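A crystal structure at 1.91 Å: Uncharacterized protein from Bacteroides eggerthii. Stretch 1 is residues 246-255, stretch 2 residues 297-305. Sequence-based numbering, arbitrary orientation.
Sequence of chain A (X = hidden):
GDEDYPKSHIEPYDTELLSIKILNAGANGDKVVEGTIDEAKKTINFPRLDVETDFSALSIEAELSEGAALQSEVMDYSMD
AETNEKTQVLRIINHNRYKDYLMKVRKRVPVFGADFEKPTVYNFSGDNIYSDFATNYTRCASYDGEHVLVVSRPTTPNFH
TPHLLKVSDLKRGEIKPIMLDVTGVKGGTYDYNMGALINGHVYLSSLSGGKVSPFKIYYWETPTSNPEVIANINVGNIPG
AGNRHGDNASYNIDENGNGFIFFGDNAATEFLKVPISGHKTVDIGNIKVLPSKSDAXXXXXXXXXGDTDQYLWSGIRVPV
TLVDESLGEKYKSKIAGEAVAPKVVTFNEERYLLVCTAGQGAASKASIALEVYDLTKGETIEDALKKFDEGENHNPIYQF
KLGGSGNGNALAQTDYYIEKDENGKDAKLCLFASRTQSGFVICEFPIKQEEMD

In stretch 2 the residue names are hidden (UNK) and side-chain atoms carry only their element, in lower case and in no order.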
# COMPACT_ATOMS: atom_id res chain seq x y z
N GLY A 246 7.10 -9.97 22.96
CA GLY A 246 7.35 -8.55 22.70
C GLY A 246 8.37 -8.28 21.64
O GLY A 246 8.65 -7.13 21.35
N ASP A 247 8.98 -9.32 21.05
CA ASP A 247 9.89 -9.07 19.94
C ASP A 247 9.18 -8.50 18.71
O ASP A 247 9.79 -7.80 17.96
CB ASP A 247 10.57 -10.37 19.50
CG ASP A 247 11.70 -10.77 20.45
OD1 ASP A 247 12.67 -9.97 20.53
OD2 ASP A 247 11.63 -11.84 21.06
N ASN A 248 7.93 -8.91 18.52
CA ASN A 248 7.06 -8.53 17.41
C ASN A 248 5.71 -8.17 18.02
O ASN A 248 5.45 -8.50 19.16
CB ASN A 248 6.92 -9.65 16.36
CG ASN A 248 6.35 -10.94 16.91
OD1 ASN A 248 5.15 -11.00 17.23
ND2 ASN A 248 7.20 -11.99 17.01
N ALA A 249 4.93 -7.39 17.29
CA ALA A 249 3.58 -7.07 17.68
C ALA A 249 2.76 -6.73 16.46
O ALA A 249 3.26 -6.08 15.53
CB ALA A 249 3.55 -5.94 18.66
N SER A 250 1.54 -7.24 16.42
CA SER A 250 0.57 -6.81 15.37
C SER A 250 -0.67 -6.23 16.04
O SER A 250 -1.49 -6.95 16.59
CB SER A 250 0.24 -7.95 14.43
OG SER A 250 1.39 -8.65 14.03
N TYR A 251 -0.70 -4.90 16.12
CA TYR A 251 -1.80 -4.18 16.70
C TYR A 251 -2.91 -4.05 15.65
O TYR A 251 -2.70 -3.43 14.62
CB TYR A 251 -1.33 -2.81 17.15
CG TYR A 251 -0.34 -2.79 18.29
CD1 TYR A 251 1.07 -2.98 18.09
CD2 TYR A 251 -0.78 -2.47 19.59
CE1 TYR A 251 1.95 -2.92 19.20
CE2 TYR A 251 0.10 -2.40 20.68
CZ TYR A 251 1.44 -2.60 20.50
OH TYR A 251 2.25 -2.50 21.65
N ASN A 252 -4.06 -4.66 15.93
CA ASN A 252 -5.25 -4.61 15.07
C ASN A 252 -6.39 -3.94 15.87
O ASN A 252 -7.07 -4.58 16.60
CB ASN A 252 -5.65 -6.04 14.69
CG ASN A 252 -4.64 -6.70 13.80
OD1 ASN A 252 -4.64 -6.48 12.59
ND2 ASN A 252 -3.73 -7.46 14.39
N ILE A 253 -6.51 -2.63 15.78
CA ILE A 253 -7.48 -1.92 16.57
C ILE A 253 -8.26 -1.05 15.60
O ILE A 253 -7.68 -0.23 14.89
CB ILE A 253 -6.82 -1.11 17.68
CG1 ILE A 253 -5.98 -1.99 18.59
CG2 ILE A 253 -7.86 -0.30 18.43
CD1 ILE A 253 -5.08 -1.20 19.54
N ASP A 254 -9.57 -1.23 15.59
CA ASP A 254 -10.47 -0.56 14.64
C ASP A 254 -10.83 0.85 15.11
O ASP A 254 -10.33 1.33 16.13
CB ASP A 254 -11.70 -1.44 14.34
CG ASP A 254 -12.69 -1.53 15.48
OD1 ASP A 254 -12.72 -0.71 16.42
OD2 ASP A 254 -13.47 -2.50 15.41
N GLU A 255 -11.71 1.53 14.38
CA GLU A 255 -11.98 2.92 14.66
C GLU A 255 -12.71 3.10 15.98
O GLU A 255 -12.61 4.17 16.58
CB GLU A 255 -12.72 3.60 13.50
CG GLU A 255 -14.14 3.14 13.32
CD GLU A 255 -14.76 3.68 12.04
OE1 GLU A 255 -14.14 4.55 11.38
OE2 GLU A 255 -15.88 3.22 11.71
N UNK A 297 9.44 -17.59 12.82
CA UNK A 297 10.52 -16.91 13.56
C UNK A 297 9.97 -15.80 14.47
O UNK A 297 8.76 -15.60 14.62
o UNK A 297 11.20 -15.10 12.05
c UNK A 297 11.65 -16.33 12.63
c UNK A 297 12.08 -17.34 11.53
N UNK A 298 10.89 -15.08 15.09
CA UNK A 298 10.52 -13.90 15.87
C UNK A 298 10.05 -12.70 15.04
O UNK A 298 9.47 -11.77 15.63
c UNK A 298 13.45 -10.49 17.13
c UNK A 298 12.92 -13.05 15.82
c UNK A 298 11.71 -13.45 16.70
se UNK A 298 14.23 -12.21 16.93
N UNK A 299 10.35 -12.69 13.72
CA UNK A 299 9.92 -11.65 12.77
C UNK A 299 8.73 -12.18 12.00
O UNK A 299 8.86 -12.86 10.99
c UNK A 299 12.32 -10.93 12.65
c UNK A 299 10.63 -9.93 11.01
c UNK A 299 11.06 -11.19 11.83
N UNK A 300 7.54 -11.86 12.51
CA UNK A 300 6.27 -12.40 12.01
C UNK A 300 5.15 -11.45 12.43
O UNK A 300 5.30 -10.70 13.42
o UNK A 300 4.82 -14.39 12.01
c UNK A 300 6.01 -13.82 12.57
c UNK A 300 5.94 -13.80 14.11
N UNK A 301 4.05 -11.45 11.68
CA UNK A 301 2.95 -10.57 11.91
C UNK A 301 1.67 -11.19 11.45
O UNK A 301 1.67 -11.98 10.54
c UNK A 301 4.27 -8.38 11.56
n UNK A 301 4.12 -7.64 12.67
c UNK A 301 3.10 -9.27 11.11
o UNK A 301 5.29 -8.37 10.91
N UNK A 302 0.59 -10.71 12.05
CA UNK A 302 -0.79 -11.14 11.82
C UNK A 302 -1.67 -9.87 11.75
O UNK A 302 -1.89 -9.20 12.78
c UNK A 302 -2.78 -12.49 12.68
c UNK A 302 -0.48 -13.39 13.06
c UNK A 302 -1.31 -12.10 12.95
N UNK A 303 -2.18 -9.55 10.56
CA UNK A 303 -2.97 -8.33 10.35
C UNK A 303 -4.31 -8.61 9.68
O UNK A 303 -4.42 -9.34 8.67
c UNK A 303 -2.20 -7.26 9.53
c UNK A 303 -1.11 -6.56 10.33
o UNK A 303 1.87 -4.65 12.50
c UNK A 303 -1.43 -5.73 11.39
c UNK A 303 -0.46 -5.11 12.15
c UNK A 303 0.86 -5.25 11.79
c UNK A 303 0.20 -6.66 9.98
c UNK A 303 1.18 -6.06 10.72
N UNK A 304 -5.34 -8.04 10.29
CA UNK A 304 -6.73 -8.16 9.85
C UNK A 304 -6.95 -7.64 8.43
O UNK A 304 -6.42 -6.63 8.07
n UNK A 304 -11.32 -7.28 11.62
c UNK A 304 -9.90 -7.10 11.82
c UNK A 304 -9.12 -7.69 10.66
n UNK A 304 -13.56 -6.93 12.02
c UNK A 304 -12.29 -6.68 12.32
n UNK A 304 -12.01 -5.82 13.30
c UNK A 304 -7.64 -7.40 10.81
N UNK A 305 -7.69 -8.39 7.64
CA UNK A 305 -8.07 -7.98 6.29
C UNK A 305 -9.32 -7.12 6.41
O UNK A 305 -10.38 -7.62 6.74
c UNK A 305 -8.37 -9.21 5.44
c UNK A 305 -8.92 -8.81 4.06
c UNK A 305 -7.09 -9.99 5.30
O HOH W 1 7.12 -15.18 16.96
O HOH W 2 3.14 -9.98 15.51
O HOH W 3 6.43 -6.72 14.53
O HOH W 4 1.19 -3.13 14.51
O HOH W 5 -10.04 -4.89 14.87

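Position 297 has three side-chain atoms: a carbon bearing one oxygen and one carbon. This beta-branched hydroxyl touches nothing on stretch 1; its oxygen lies 3.1 Å from the backbone N of position 299, which donates a hydrogen bond to it. The residue is Thr297.

Position 298 carries two carbons, a selenium and a terminal carbon in an unbranched chain. Its CA-to-CB bond points sideways, yet the last carbon comes 3.5 Å from Asp247 OD1. Selenium in a thioether chain identifies selenomethionine, Met298 in the sequence. Its backbone O accepts a hydrogen bond from Asn248 ND2 (2.7 Å, 155°).

Position 299 has one carbon carrying two more, directed away from stretch 1: Val299.

Position 300 again shows a carbon with one oxygen and one carbon. The branch carbon lies 3.6 Å from Asn248 ND2, while the oxygen is hydrogen-bonded elsewhere in the structure. This is Thr300.

Position 301 has two carbons, the second bearing one oxygen and one nitrogen, a short carboxamide. The nitrogen donates to Ser250 OG (3.2 Å, 156°) and to water 3 (3.1 Å), which in turn accepts from Ala249 N at 3.2 Å. It is Asn301.

Position 302 has three carbons branched at the first, set sideways: Val302. Here the backbone does the work. Val302 N donates to Ser250 OG (3.0 Å, 169°), and Val302 O accepts from Asn252 ND2 (3.0 Å, 163°).

Position 303 has one carbon leading to a six-carbon ring with one oxygen. Ser250 CB sits over one ring face, 4.0 Å from the centroid and 22° off the normal, a CH-pi contact. The phenol ring makes it Tyr303; its OH is 2.6 Å from water 4, which accepts from Tyr251 N at 3.0 Å.

Position 304 has three carbons, a nitrogen, then a carbon with two nitrogens, the guanidinium of Arg304. Its backbone N donates to Asn252 OD1 (2.9 Å, 175°). NH1 donates to water 5 (2.7 Å) and stands 4.2 Å from Asp254 OD2, opposite charges beyond salt-bridge range.

Position 305, three carbons branched at the first and pointing away, is Val305.

The strands run nearly parallel (9°), but their axes approach only to 6.6 Å, and no direct backbone-to-backbone hydrogen bond joins them. Instead, side chains of Asn248, Ser250 and Asn252, alternate residues pointing toward stretch 2, reach its backbone. Asn252 uses both amide atoms, accepting from Arg304 N and donating to Val302 O. Waters bridge further polar groups, and 521 Å² is buried in all.

Stretch 2 (297-305) TMVTNVYRV
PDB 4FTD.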